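Local coordinates for secondary thiamine-phosphate synthase enzyme (Thermus thermophilus, PDB 2CU5) that is of unproven function but belongs to the UPF0047 (YjbQ) family and may have thiamine-phosphate synthase activity, at the interface of chains A and B. Coordinates in Å, arbitrary orientation; residue numbers count along the deposited sequence, not the author numbering. Chains: chain A/B, Conserved Hypothetical Protein TT1486.

The interface of chains A and B. Residues chain A 33, 97, 104; chain B 4, 35, 125, 127.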
loop_
_atom_site.group_PDB
_atom_site.type_symbol
_atom_site.label_atom_id
_atom_site.label_comp_id
_atom_site.label_asym_id
_atom_site.label_seq_id
_atom_site.Cartn_x
_atom_site.Cartn_y
_atom_site.Cartn_z
ATOM N N LEU A 33 -4.354 -18.024 -0.618
ATOM C CA LEU A 33 -4.310 -16.581 -0.814
ATOM C C LEU A 33 -5.213 -16.145 -1.962
ATOM O O LEU A 33 -5.460 -16.903 -2.902
ATOM C CB LEU A 33 -2.867 -16.129 -1.064
ATOM C CG LEU A 33 -1.985 -16.191 0.187
ATOM C CD1 LEU A 33 -0.519 -16.026 -0.170
ATOM C CD2 LEU A 33 -2.436 -15.108 1.154
ATOM N N LEU A 97 -5.953 -13.909 2.838
ATOM C CA LEU A 97 -6.092 -15.341 3.097
ATOM C C LEU A 97 -7.562 -15.734 3.057
ATOM O O LEU A 97 -8.424 -14.991 3.528
ATOM C CB LEU A 97 -5.552 -15.681 4.485
ATOM C CG LEU A 97 -4.070 -15.460 4.761
ATOM C CD1 LEU A 97 -3.810 -15.513 6.266
ATOM C CD2 LEU A 97 -3.268 -16.511 4.033
ATOM N N ARG A 104 -10.181 -14.745 5.637
ATOM C CA ARG A 104 -9.722 -14.789 7.025
ATOM C C ARG A 104 -9.317 -13.370 7.405
ATOM O O ARG A 104 -8.293 -12.864 6.949
ATOM C CB ARG A 104 -8.518 -15.723 7.169
ATOM C CG ARG A 104 -8.772 -17.148 6.713
ATOM C CD ARG A 104 -9.898 -17.822 7.496
ATOM N NE ARG A 104 -9.557 -18.108 8.892
ATOM C CZ ARG A 104 -9.694 -17.251 9.902
ATOM N NH1 ARG A 104 -10.170 -16.030 9.692
ATOM N NH2 ARG A 104 -9.361 -17.621 11.133
ATOM N N VAL B 4 -1.078 -20.940 8.480
ATOM C CA VAL B 4 -0.325 -19.722 8.745
ATOM C C VAL B 4 0.300 -19.748 10.134
ATOM O O VAL B 4 -0.239 -20.362 11.057
ATOM C CB VAL B 4 -1.228 -18.469 8.644
ATOM C CG1 VAL B 4 -2.042 -18.519 7.360
ATOM C CG2 VAL B 4 -2.142 -18.375 9.862
ATOM N N TYR B 35 4.170 -14.104 2.858
ATOM C CA TYR B 35 3.052 -13.178 3.063
ATOM C C TYR B 35 2.894 -12.807 4.540
ATOM O O TYR B 35 2.906 -13.676 5.413
ATOM C CB TYR B 35 1.755 -13.819 2.551
ATOM C CG TYR B 35 0.475 -13.078 2.897
ATOM C CD1 TYR B 35 0.092 -11.934 2.195
ATOM C CD2 TYR B 35 -0.373 -13.548 3.893
ATOM C CE1 TYR B 35 -1.112 -11.287 2.475
ATOM C CE2 TYR B 35 -1.575 -12.908 4.186
ATOM C CZ TYR B 35 -1.942 -11.784 3.472
ATOM O OH TYR B 35 -3.154 -11.188 3.728
ATOM N N TRP B 125 0.257 -12.421 10.905
ATOM C CA TRP B 125 0.093 -13.719 10.273
ATOM C C TRP B 125 1.155 -13.889 9.202
ATOM O O TRP B 125 1.404 -12.984 8.399
ATOM C CB TRP B 125 -1.308 -13.850 9.668
ATOM C CG TRP B 125 -2.411 -13.754 10.679
ATOM C CD1 TRP B 125 -2.284 -13.780 12.042
ATOM C CD2 TRP B 125 -3.815 -13.652 10.413
ATOM N NE1 TRP B 125 -3.519 -13.703 12.636
ATOM C CE2 TRP B 125 -4.476 -13.624 11.660
ATOM C CE3 TRP B 125 -4.578 -13.584 9.239
ATOM C CZ2 TRP B 125 -5.870 -13.529 11.768
ATOM C CZ3 TRP B 125 -5.963 -13.490 9.345
ATOM C CH2 TRP B 125 -6.594 -13.463 10.602
ATOM N N ARG B 127 2.562 -16.497 6.114
ATOM C CA ARG B 127 2.231 -17.625 5.255
ATOM C C ARG B 127 3.244 -17.767 4.135
ATOM O O ARG B 127 3.604 -16.789 3.474
ATOM C CB ARG B 127 0.838 -17.473 4.647
ATOM C CG ARG B 127 0.406 -18.703 3.841
ATOM C CD ARG B 127 -0.864 -18.438 3.063
ATOM N NE ARG B 127 -1.269 -19.565 2.224
ATOM C CZ ARG B 127 -1.837 -20.678 2.676
ATOM N NH1 ARG B 127 -2.072 -20.835 3.972
ATOM N NH2 ARG B 127 -2.196 -21.627 1.823
#
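A:Leu97 pushes its branched end in among four side chains of chain B, its methine and two methyl carbons dividing most of the contacts between them. Its CD1 methyl touches B:Trp125 CE3, on the benzo part of the indole, at 3.6 Å and lies 3.7 Å from B:Val4 CG1. The other methyl, CD2, turns to the aliphatic CD of B:Arg127, while the methine CG rests 3.6 Å from B:Tyr35 CE2. A:Leu33 settles over the same tyrosine: its CD2 methyl sits above the middle of one ring face, 3.8 Å from the centroid, in a CH-pi contact. At the opposite end of the patch, the indole turns its edge to the backbone of A:Arg104, with CZ3 3.4 Å from the carbonyl O and the carbonyl carbon in the ring plane. B:Tyr35 thus takes one leucine on its face and the other beside CE2; an alanine here would probably leave the A:Leu33 methyl without its aromatic support and open a gap beside A:Leu97.

The side chain of B:Arg127 leaves its strand with CG anti to the backbone N (chi1 -175°) and runs extended to NE, which brings its CD methylene up against both leucines. It passes A:Leu33 in the opposite sense, CD 3.8 Å from the leucine CG. Strands 32-37 and 93-99 of chain A supply the leucines, and strands 32-37 and 121-128 of chain B supply the tyrosine, tryptophan and arginine. This mainly apolar patch joins two copies within the deposited three-chain assembly and may contribute to a trimer, if that assembly is the biological one.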